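Local structure of putative branched chain amino acid ABC transporter, periplasmic amino acid-binding protein (4XFK) at residues E157-W168 with A211-W221; R141-M149 with K240-Q248. The protein probably serves as the periplasmic binding component of an amino-acid transport system, as a member of the leucine-binding protein family. The protein carries 1 engineered substitution. All coordinates share one frame; numbering follows the deposited sequence. Where two conformers were deposited one is given.

Contact 1. Residues E157-W168 with A211-W221; sequences ERAYSINQNYSW and ANVDTVFTGNW. With ACT (acetate ion), chain B.
With CG beside its backbone N (chi1 -69°) and its chain bent at chi3 (68°), Arg-158 turns its guanidinium onto Ala-211 and Asn-212 at the end of helix 202-210. The segments hold strands 158-164 and 215-218, parallel neighbours in the mixed sheet of one Rossmann-like lobe of a periplasmic binding protein. Arg-158 NE reaches Asn-212 O and its NH2 reaches Ala-211 O, each at 2.8 Å and close to the guanidinium plane, so two bonds fix that plane and set a positive group at the C-terminal end of the helix, where the dipole is expected to be partly negative. Asp-214 OD2 takes the backbone instead, accepting from Arg-158 N at 3.1 Å on its anti side.

Regular pairing follows: Tyr-160 N to Thr-215 O, Phe-217 N to Tyr-160 O, Ile-162 N to Phe-217 O. Ala-159 and Phe-217 share the face under helix 167-184. On the reverse face the CG2 branch of Ile-162 packs on Val-216 CG1 at 3.6 Å, and Tyr-160 brings a ring edge to Ala-211 CB while its hydroxyl bonds Thr-191.

Beyond Ile-162, side chains take over the bonding. Thr-218 OG1 donates to Ile-162 O at 2.7 Å and accepts from Asn-220 N in an ST turn; Asn-163 OD1 receives Gly-219 N. The Trp-168 indole N-H runs almost straight (177°) to Gly-219 O. An acetate, probably from the crystallisation liquor, is held by Ser-88 OG and Glu-118 N, consistent with a pocket at the C-terminal ends of the strands. Trp-221 NE1 donates to Tyr-166 OH at 3.0 Å, and Tyr-166 OH in turn donates to acetate O at 2.6 Å.

Contact 2. Residues R141-M149 with K240-Q248; sequences RFKTVAQGM and KFATSFLDQ. Engineered in segment 141-149: Arg-141 (natural residue His).
Ala-242, in strand 240-243, presents its methyl to helix 138-152: Ala-242 CB lies 3.6 Å from Met-149 SD, with Val-145 CG2 a looser neighbour. This is helix-on-sheet packing within an alpha/beta lobe; the axes of 141-149 and 240-243 stand at 138°, and the strand's other face, through Phe-241, meets helix 223-235. The carbonyl of Ala-242 matters too, for its O comes to the rim of the Phe-142 ring, 3.7 Å from CE1 and near the ring plane.

At Thr-243 the side chain turns from the helix. Its OG1 bonds Ile-263 O and accepts from Leu-246 N in an ST motif, while Thr-243 O is touched by Val-145 CG2 at 3.8 Å. Val-145 gets there because this branch lies opposite the backbone N and leaves CG1 to the more hindered site.

Ser-244 then meets two residues of the helix. Its CB rests 3.6 Å from CD of Arg-141, an engineered residue (His in nature), and its OG is 3.8 Å from Phe-142 CZ. A bend at chi2 (-71°) carries the arginine along the serine, so that Ser-244 O lies over one guanidinium face, where no hydrogen bond forms.

Phe-245 begins a type I turn and offers its ring edge to Arg-141: Phe-245 CE1 is 3.6 Å from Arg-141 NH2, the planes 74° apart. Arg-141 finds its polar partners elsewhere, in Glu-118 (a salt bridge through NE) and Ser-265 O. With no hydrogen bond between the segments, the contact depends on apolar and van der Waals packing, and the guanidinium's charge is met outside the segments, by Glu-118.

How the contacts relate
From the N terminus, helix 138-152 supplies the first half of contact 2; strand 158-164 and the start of helix 167-184 follow as the first half of contact 1. The chain then runs on through the rest of that helix, strand 186-193 and helix 202-210 before 211-221 closes contact 1. Helix 223-235 leads on to 240-248, which closes contact 2, so the longer loop encloses the shorter and the two do not cross. Strands 215-218 and 240-243 are neighbours in one sheet, probably hydrogen-bonded from Val-216 O to Ala-242 N and from Lys-240 O to Val-216 N. Near the acetate, the Phe-245 ring meets both Trp-168 and Trp-221, joining the two contacts.

Contact 1. Residues E157-W168 with A211-W221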
loop_
_atom_site.group_PDB
_atom_site.type_symbol
_atom_site.label_atom_id
_atom_site.label_comp_id
_atom_site.label_asym_id
_atom_site.label_seq_id
_atom_site.Cartn_x
_atom_site.Cartn_y
_atom_site.Cartn_z
ATOM N N GLU A 157 -5.008 -27.258 1.968
ATOM C CA GLU A 157 -5.126 -27.525 0.539
ATOM C C GLU A 157 -6.304 -26.839 -0.130
ATOM O O GLU A 157 -6.361 -26.779 -1.355
ATOM C CB GLU A 157 -5.238 -29.027 0.267
ATOM C CG GLU A 157 -4.087 -29.860 0.795
ATOM C CD GLU A 157 -4.336 -30.373 2.197
ATOM O OE1 GLU A 157 -5.185 -29.789 2.903
ATOM O OE2 GLU A 157 -3.688 -31.368 2.587
ATOM N N ARG A 158 -7.248 -26.339 0.664
ATOM C CA ARG A 158 -8.472 -25.777 0.107
ATOM C C ARG A 158 -8.609 -24.301 0.447
ATOM O O ARG A 158 -8.452 -23.901 1.604
ATOM C CB ARG A 158 -9.692 -26.549 0.605
ATOM C CG ARG A 158 -9.784 -27.969 0.049
ATOM C CD ARG A 158 -10.924 -28.759 0.674
ATOM N NE ARG A 158 -12.252 -28.265 0.310
ATOM C CZ ARG A 158 -12.906 -28.614 -0.793
ATOM N NH1 ARG A 158 -12.350 -29.446 -1.664
ATOM N NH2 ARG A 158 -14.115 -28.120 -1.032
ATOM N N ALA A 159 -8.911 -23.494 -0.561
ATOM C CA ALA A 159 -8.981 -22.054 -0.366
ATOM C C ALA A 159 -10.195 -21.440 -1.045
ATOM O O ALA A 159 -10.721 -21.976 -2.024
ATOM C CB ALA A 159 -7.711 -21.390 -0.867
ATOM N N TYR A 160 -10.631 -20.310 -0.498
ATOM C CA TYR A 160 -11.671 -19.483 -1.095
ATOM C C TYR A 160 -11.029 -18.140 -1.441
ATOM O O TYR A 160 -10.087 -17.715 -0.769
ATOM C CB TYR A 160 -12.812 -19.281 -0.089
ATOM C CG TYR A 160 -14.113 -18.786 -0.684
ATOM C CD1 TYR A 160 -14.303 -17.446 -0.982
ATOM C CD2 TYR A 160 -15.158 -19.663 -0.929
ATOM C CE1 TYR A 160 -15.495 -16.995 -1.529
ATOM C CE2 TYR A 160 -16.345 -19.224 -1.470
ATOM C CZ TYR A 160 -16.511 -17.892 -1.768
ATOM O OH TYR A 160 -17.706 -17.479 -2.307
ATOM N N SER A 161 -11.530 -17.477 -2.478
ATOM C CA SER A 161 -11.098 -16.120 -2.822
ATOM C C SER A 161 -12.306 -15.193 -2.799
ATOM O O SER A 161 -13.280 -15.442 -3.496
ATOM C CB SER A 161 -10.457 -16.110 -4.213
ATOM O OG SER A 161 -10.183 -14.790 -4.654
ATOM N N ILE A 162 -12.251 -14.134 -1.996
ATOM C CA ILE A 162 -13.333 -13.152 -1.975
ATOM C C ILE A 162 -12.746 -11.745 -2.093
ATOM O O ILE A 162 -11.899 -11.356 -1.296
ATOM C CB ILE A 162 -14.253 -13.310 -0.728
ATOM C CG1 ILE A 162 -15.399 -12.291 -0.774
ATOM C CG2 ILE A 162 -13.453 -13.221 0.574
ATOM C CD1 ILE A 162 -16.517 -12.579 0.208
ATOM N N ASN A 163 -13.177 -10.998 -3.105
ATOM C CA ASN A 163 -12.614 -9.681 -3.383
ATOM C C ASN A 163 -13.630 -8.704 -3.935
ATOM O O ASN A 163 -14.723 -9.089 -4.350
ATOM C CB ASN A 163 -11.419 -9.776 -4.342
ATOM C CG ASN A 163 -10.280 -10.593 -3.769
ATOM O OD1 ASN A 163 -9.513 -10.105 -2.945
ATOM N ND2 ASN A 163 -10.176 -11.845 -4.189
ATOM N N GLN A 164 -13.242 -7.432 -3.912
ATOM C CA GLN A 164 -14.037 -6.325 -4.417
ATOM C C GLN A 164 -13.971 -6.253 -5.939
ATOM O O GLN A 164 -12.904 -6.422 -6.534
ATOM C CB GLN A 164 -13.508 -5.019 -3.822
ATOM C CG GLN A 164 -13.608 -4.947 -2.294
ATOM C CD GLN A 164 -12.645 -3.951 -1.689
ATOM O OE1 GLN A 164 -13.036 -3.079 -0.898
ATOM N NE2 GLN A 164 -11.379 -4.086 -2.033
ATOM N N ASN A 165 -15.109 -5.975 -6.567
ATOM C CA ASN A 165 -15.157 -5.945 -8.021
ATOM C C ASN A 165 -14.702 -4.599 -8.595
ATOM O O ASN A 165 -15.515 -3.792 -9.064
ATOM C CB ASN A 165 -16.549 -6.329 -8.533
ATOM C CG ASN A 165 -16.503 -6.938 -9.920
ATOM O OD1 ASN A 165 -15.584 -6.665 -10.697
ATOM N ND2 ASN A 165 -17.490 -7.772 -10.239
ATOM N N TYR A 166 -13.394 -4.368 -8.521
ATOM C CA TYR A 166 -12.717 -3.292 -9.248
ATOM C C TYR A 166 -11.296 -3.767 -9.520
ATOM O O TYR A 166 -10.949 -4.894 -9.154
ATOM C CB TYR A 166 -12.757 -1.941 -8.511
ATOM C CG TYR A 166 -11.878 -1.765 -7.285
ATOM C CD1 TYR A 166 -12.128 -2.462 -6.107
ATOM C CD2 TYR A 166 -10.832 -0.840 -7.292
ATOM C CE1 TYR A 166 -11.349 -2.262 -4.974
ATOM C CE2 TYR A 166 -10.046 -0.637 -6.171
ATOM C CZ TYR A 166 -10.306 -1.350 -5.013
ATOM O OH TYR A 166 -9.541 -1.152 -3.883
ATOM N N SER A 167 -10.478 -2.932 -10.158
ATOM C CA SER A 167 -9.165 -3.368 -10.644
ATOM C C SER A 167 -8.366 -4.123 -9.582
ATOM O O SER A 167 -7.833 -5.202 -9.848
ATOM C CB SER A 167 -8.352 -2.195 -11.201
ATOM O OG SER A 167 -8.121 -1.236 -10.195
ATOM N N TRP A 168 -8.308 -3.570 -8.373
ATOM C CA TRP A 168 -7.534 -4.184 -7.298
ATOM C C TRP A 168 -8.005 -5.602 -6.956
ATOM O O TRP A 168 -7.205 -6.542 -6.913
ATOM C CB TRP A 168 -7.567 -3.291 -6.051
ATOM C CG TRP A 168 -7.211 -4.014 -4.784
ATOM C CD1 TRP A 168 -8.049 -4.283 -3.736
ATOM C CD2 TRP A 168 -5.936 -4.565 -4.428
ATOM N NE1 TRP A 168 -7.376 -4.959 -2.752
ATOM C CE2 TRP A 168 -6.079 -5.150 -3.151
ATOM C CE3 TRP A 168 -4.695 -4.641 -5.072
ATOM C CZ2 TRP A 168 -5.026 -5.794 -2.495
ATOM C CZ3 TRP A 168 -3.646 -5.272 -4.414
ATOM C CH2 TRP A 168 -3.820 -5.843 -3.142
ATOM N N ALA A 211 -17.880 -24.119 1.166
ATOM C CA ALA A 211 -16.733 -24.505 0.355
ATOM C C ALA A 211 -15.738 -25.361 1.129
ATOM O O ALA A 211 -14.827 -25.940 0.536
ATOM C CB ALA A 211 -16.052 -23.277 -0.224
ATOM N N ASN A 212 -15.909 -25.424 2.448
ATOM C CA ASN A 212 -15.064 -26.253 3.306
ATOM C C ASN A 212 -13.580 -25.960 3.100
ATOM O O ASN A 212 -12.810 -26.832 2.689
ATOM C CB ASN A 212 -15.374 -27.737 3.075
ATOM C CG ASN A 212 -14.599 -28.649 3.999
ATOM O OD1 ASN A 212 -14.268 -28.278 5.126
ATOM N ND2 ASN A 212 -14.285 -29.846 3.518
ATOM N N VAL A 213 -13.186 -24.722 3.374
ATOM C CA VAL A 213 -11.831 -24.284 3.086
ATOM C C VAL A 213 -11.004 -24.027 4.342
ATOM O O VAL A 213 -11.532 -23.814 5.430
ATOM C CB VAL A 213 -11.834 -23.014 2.208
ATOM C CG1 VAL A 213 -12.493 -23.300 0.858
ATOM C CG2 VAL A 213 -12.533 -21.855 2.920
ATOM N N ASP A 214 -9.690 -24.040 4.167
ATOM C CA ASP A 214 -8.769 -23.754 5.253
ATOM C C ASP A 214 -8.384 -22.277 5.284
ATOM O O ASP A 214 -8.122 -21.707 6.351
ATOM C CB ASP A 214 -7.530 -24.632 5.086
ATOM C CG ASP A 214 -7.892 -26.086 4.845
ATOM O OD1 ASP A 214 -8.500 -26.677 5.756
ATOM O OD2 ASP A 214 -7.600 -26.630 3.753
ATOM N N THR A 215 -8.367 -21.659 4.109
ATOM C CA THR A 215 -7.871 -20.296 3.958
ATOM C C THR A 215 -8.835 -19.510 3.094
ATOM O O THR A 215 -9.343 -20.021 2.096
ATOM C CB THR A 215 -6.504 -20.299 3.262
ATOM O OG1 THR A 215 -5.620 -21.180 3.963
ATOM C CG2 THR A 215 -5.901 -18.899 3.222
ATOM N N VAL A 216 -9.088 -18.266 3.486
ATOM C CA VAL A 216 -9.861 -17.333 2.674
ATOM C C VAL A 216 -8.943 -16.185 2.259
ATOM O O VAL A 216 -8.561 -15.364 3.090
ATOM C CB VAL A 216 -11.072 -16.770 3.437
ATOM C CG1 VAL A 216 -11.849 -15.809 2.537
ATOM C CG2 VAL A 216 -11.960 -17.911 3.939
ATOM N N PHE A 217 -8.568 -16.140 0.984
ATOM C CA PHE A 217 -7.746 -15.044 0.489
ATOM C C PHE A 217 -8.614 -13.840 0.176
ATOM O O PHE A 217 -9.617 -13.963 -0.532
ATOM C CB PHE A 217 -7.016 -15.453 -0.789
ATOM C CG PHE A 217 -5.926 -16.475 -0.582
ATOM C CD1 PHE A 217 -4.712 -16.111 -0.011
ATOM C CD2 PHE A 217 -6.107 -17.794 -0.978
ATOM C CE1 PHE A 217 -3.706 -17.044 0.172
ATOM C CE2 PHE A 217 -5.105 -18.726 -0.794
ATOM C CZ PHE A 217 -3.905 -18.355 -0.224
ATOM N N THR A 218 -8.220 -12.668 0.673
ATOM C CA THR A 218 -8.969 -11.461 0.355
ATOM C C THR A 218 -8.102 -10.217 0.413
ATOM O O THR A 218 -7.311 -10.035 1.345
ATOM C CB THR A 218 -10.218 -11.282 1.272
ATOM O OG1 THR A 218 -10.904 -10.084 0.893
ATOM C CG2 THR A 218 -9.843 -11.196 2.747
ATOM N N GLY A 219 -8.283 -9.357 -0.590
ATOM C CA GLY A 219 -7.694 -8.025 -0.600
ATOM C C GLY A 219 -8.637 -6.950 -0.083
ATOM O O GLY A 219 -8.385 -5.768 -0.277
ATOM N N ASN A 220 -9.723 -7.342 0.578
ATOM C CA ASN A 220 -10.704 -6.368 1.054
ATOM C C ASN A 220 -10.112 -5.421 2.094
ATOM O O ASN A 220 -9.136 -5.749 2.775
ATOM C CB ASN A 220 -11.941 -7.069 1.624
ATOM C CG ASN A 220 -12.806 -7.698 0.549
ATOM O OD1 ASN A 220 -12.408 -7.805 -0.611
ATOM N ND2 ASN A 220 -14.008 -8.105 0.936
ATOM N N TRP A 221 -10.712 -4.243 2.199
ATOM C CA TRP A 221 -10.296 -3.242 3.163
ATOM C C TRP A 221 -11.492 -2.357 3.458
ATOM O O TRP A 221 -12.557 -2.516 2.849
ATOM C CB TRP A 221 -9.126 -2.412 2.617
ATOM C CG TRP A 221 -9.373 -1.781 1.274
ATOM C CD1 TRP A 221 -9.368 -2.414 0.062
ATOM C CD2 TRP A 221 -9.626 -0.397 1.003
ATOM N NE1 TRP A 221 -9.612 -1.509 -0.940
ATOM C CE2 TRP A 221 -9.774 -0.266 -0.390
ATOM C CE3 TRP A 221 -9.738 0.747 1.806
ATOM C CZ2 TRP A 221 -10.028 0.961 -1.003
ATOM C CZ3 TRP A 221 -9.998 1.966 1.193
ATOM C CH2 TRP A 221 -10.136 2.062 -0.197
HETATM C C ACT B . -6.249 -0.359 -3.790
HETATM O O ACT B . -7.271 0.028 -4.402
HETATM O OXT ACT B . -5.146 -0.124 -4.336
HETATM C CH3 ACT B . -6.357 -1.059 -2.472
HETATM O O HOH W 1 -5.685 -22.994 1.757
HETATM O O HOH W 2 -10.672 -6.799 -2.669
#

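Contact 2. Residues R141-M149 with K240-Q248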
loop_
_atom_site.group_PDB
_atom_site.type_symbol
_atom_site.label_atom_id
_atom_site.label_comp_id
_atom_site.label_asym_id
_atom_site.label_seq_id
_atom_site.Cartn_x
_atom_site.Cartn_y
_atom_site.Cartn_z
ATOM N N ARG A 141 1.801 -8.916 -2.600
ATOM C CA ARG A 141 0.971 -9.234 -1.439
ATOM C C ARG A 141 0.626 -10.722 -1.377
ATOM O O ARG A 141 0.787 -11.374 -0.337
ATOM C CB ARG A 141 -0.342 -8.445 -1.462
ATOM C CG ARG A 141 -0.231 -6.951 -1.201
ATOM C CD ARG A 141 0.114 -6.595 0.228
ATOM N NE ARG A 141 -0.057 -5.157 0.410
ATOM C CZ ARG A 141 0.152 -4.508 1.551
ATOM N NH1 ARG A 141 0.523 -5.166 2.641
ATOM N NH2 ARG A 141 -0.007 -3.192 1.601
ATOM N N PHE A 142 0.124 -11.258 -2.486
ATOM C CA PHE A 142 -0.502 -12.572 -2.417
ATOM C C PHE A 142 0.429 -13.746 -2.631
ATOM O O PHE A 142 0.189 -14.821 -2.096
ATOM C CB PHE A 142 -1.848 -12.601 -3.154
ATOM C CG PHE A 142 -2.884 -11.848 -2.392
ATOM C CD1 PHE A 142 -3.606 -12.478 -1.384
ATOM C CD2 PHE A 142 -3.023 -10.475 -2.561
ATOM C CE1 PHE A 142 -4.502 -11.769 -0.607
ATOM C CE2 PHE A 142 -3.916 -9.752 -1.776
ATOM C CZ PHE A 142 -4.642 -10.396 -0.790
ATOM N N LYS A 143 1.534 -13.531 -3.334
ATOM C CA LYS A 143 2.606 -14.513 -3.359
ATOM C C LYS A 143 3.196 -14.650 -1.963
ATOM O O LYS A 143 3.330 -15.751 -1.430
ATOM C CB LYS A 143 3.709 -14.080 -4.321
ATOM C CG LYS A 143 4.998 -14.862 -4.132
ATOM C CD LYS A 143 6.175 -14.236 -4.876
ATOM C CE LYS A 143 6.731 -12.998 -4.167
ATOM N NZ LYS A 143 6.076 -11.731 -4.601
ATOM N N THR A 144 3.552 -13.513 -1.355
ATOM C CA THR A 144 4.202 -13.577 -0.048
ATOM C C THR A 144 3.300 -14.133 1.050
ATOM O O THR A 144 3.763 -14.931 1.864
ATOM C CB THR A 144 4.861 -12.238 0.401
ATOM O OG1 THR A 144 3.874 -11.205 0.498
ATOM C CG2 THR A 144 5.965 -11.802 -0.562
ATOM N N VAL A 145 2.028 -13.735 1.083
ATOM C CA VAL A 145 1.164 -14.233 2.147
ATOM C C VAL A 145 0.993 -15.749 2.039
ATOM O O VAL A 145 1.071 -16.469 3.042
ATOM C CB VAL A 145 -0.204 -13.484 2.240
ATOM C CG1 VAL A 145 -1.199 -13.948 1.172
ATOM C CG2 VAL A 145 -0.785 -13.637 3.632
ATOM N N ALA A 146 0.805 -16.246 0.819
ATOM C CA ALA A 146 0.593 -17.675 0.624
ATOM C C ALA A 146 1.887 -18.463 0.869
ATOM O O ALA A 146 1.880 -19.494 1.551
ATOM C CB ALA A 146 0.057 -17.942 -0.784
ATOM N N GLN A 147 2.997 -17.984 0.316
ATOM C CA GLN A 147 4.272 -18.669 0.507
ATOM C C GLN A 147 4.695 -18.690 1.976
ATOM O O GLN A 147 5.224 -19.690 2.457
ATOM C CB GLN A 147 5.367 -18.051 -0.356
ATOM C CG GLN A 147 6.671 -18.828 -0.317
ATOM C CD GLN A 147 6.541 -20.193 -0.950
ATOM O OE1 GLN A 147 5.970 -20.336 -2.032
ATOM N NE2 GLN A 147 7.056 -21.209 -0.271
ATOM N N GLY A 148 4.472 -17.587 2.684
ATOM C CA GLY A 148 4.777 -17.526 4.104
ATOM C C GLY A 148 3.989 -18.552 4.900
ATOM O O GLY A 148 4.540 -19.267 5.735
ATOM N N MET A 149 2.691 -18.640 4.628
ATOM C CA MET A 149 1.858 -19.666 5.257
ATOM C C MET A 149 2.366 -21.077 4.935
ATOM O O MET A 149 2.435 -21.941 5.820
ATOM C CB MET A 149 0.403 -19.507 4.835
ATOM C CG MET A 149 -0.203 -18.218 5.355
ATOM S SD MET A 149 -1.879 -17.931 4.774
ATOM C CE MET A 149 -2.760 -19.198 5.695
ATOM N N LYS A 240 -9.222 -19.464 8.210
ATOM C CA LYS A 240 -8.480 -18.252 8.521
ATOM C C LYS A 240 -8.298 -17.403 7.274
ATOM O O LYS A 240 -8.061 -17.920 6.180
ATOM C CB LYS A 240 -7.139 -18.596 9.165
ATOM C CG LYS A 240 -7.289 -19.307 10.513
ATOM C CD LYS A 240 -8.113 -18.478 11.507
ATOM C CE LYS A 240 -8.489 -19.278 12.752
ATOM N NZ LYS A 240 -9.368 -18.465 13.653
ATOM N N PHE A 241 -8.454 -16.095 7.436
ATOM C CA PHE A 241 -8.240 -15.168 6.340
ATOM C C PHE A 241 -6.753 -14.964 6.079
ATOM O O PHE A 241 -5.957 -14.861 7.011
ATOM C CB PHE A 241 -8.900 -13.818 6.644
ATOM C CG PHE A 241 -10.405 -13.844 6.592
ATOM C CD1 PHE A 241 -11.077 -13.659 5.398
ATOM C CD2 PHE A 241 -11.145 -14.037 7.741
ATOM C CE1 PHE A 241 -12.462 -13.678 5.354
ATOM C CE2 PHE A 241 -12.536 -14.057 7.700
ATOM C CZ PHE A 241 -13.190 -13.876 6.507
ATOM N N ALA A 242 -6.389 -14.925 4.802
ATOM C CA ALA A 242 -5.039 -14.574 4.382
ATOM C C ALA A 242 -5.165 -13.296 3.572
ATOM O O ALA A 242 -5.795 -13.289 2.514
ATOM C CB ALA A 242 -4.427 -15.692 3.555
ATOM N N THR A 243 -4.587 -12.213 4.091
ATOM C CA THR A 243 -4.965 -10.885 3.644
ATOM C C THR A 243 -3.786 -9.988 3.341
ATOM O O THR A 243 -2.638 -10.281 3.705
ATOM C CB THR A 243 -5.784 -10.153 4.733
ATOM O OG1 THR A 243 -4.913 -9.769 5.810
ATOM C CG2 THR A 243 -6.924 -11.028 5.256
ATOM N N SER A 244 -4.103 -8.861 2.706
ATOM C CA SER A 244 -3.180 -7.750 2.567
ATOM C C SER A 244 -3.422 -6.663 3.605
ATOM O O SER A 244 -2.489 -5.938 3.937
ATOM C CB SER A 244 -3.297 -7.145 1.165
ATOM O OG SER A 244 -4.657 -6.969 0.786
ATOM N N PHE A 245 -4.653 -6.557 4.121
ATOM C CA PHE A 245 -5.048 -5.355 4.871
ATOM C C PHE A 245 -5.698 -5.619 6.225
ATOM O O PHE A 245 -6.343 -4.724 6.780
ATOM C CB PHE A 245 -5.989 -4.472 4.036
ATOM C CG PHE A 245 -5.410 -4.048 2.708
ATOM C CD1 PHE A 245 -4.136 -3.503 2.623
ATOM C CD2 PHE A 245 -6.146 -4.197 1.545
ATOM C CE1 PHE A 245 -3.604 -3.132 1.388
ATOM C CE2 PHE A 245 -5.630 -3.820 0.319
ATOM C CZ PHE A 245 -4.354 -3.282 0.236
ATOM N N LEU A 246 -5.503 -6.806 6.799
ATOM C CA LEU A 246 -6.166 -7.094 8.069
ATOM C C LEU A 246 -5.716 -6.180 9.208
ATOM O O LEU A 246 -6.474 -5.970 10.156
ATOM C CB LEU A 246 -5.988 -8.557 8.472
ATOM C CG LEU A 246 -6.877 -9.041 9.617
ATOM C CD1 LEU A 246 -8.355 -8.958 9.259
ATOM C CD2 LEU A 246 -6.499 -10.453 10.016
ATOM N N ASP A 247 -4.511 -5.611 9.120
ATOM C CA ASP A 247 -4.025 -4.756 10.210
ATOM C C ASP A 247 -4.556 -3.317 10.143
ATOM O O ASP A 247 -4.158 -2.477 10.942
ATOM C CB ASP A 247 -2.494 -4.796 10.344
ATOM C CG ASP A 247 -1.781 -4.248 9.132
ATOM O OD1 ASP A 247 -2.357 -4.305 8.033
ATOM O OD2 ASP A 247 -0.643 -3.763 9.282
ATOM N N GLN A 248 -5.476 -3.032 9.225
ATOM C CA GLN A 248 -6.226 -1.789 9.323
ATOM C C GLN A 248 -6.906 -1.737 10.683
ATOM O O GLN A 248 -7.528 -2.706 11.099
ATOM C CB GLN A 248 -7.287 -1.679 8.225
ATOM C CG GLN A 248 -8.122 -0.407 8.389
ATOM C CD GLN A 248 -9.049 -0.115 7.228
ATOM O OE1 GLN A 248 -9.281 -0.963 6.369
ATOM N NE2 GLN A 248 -9.569 1.108 7.187
#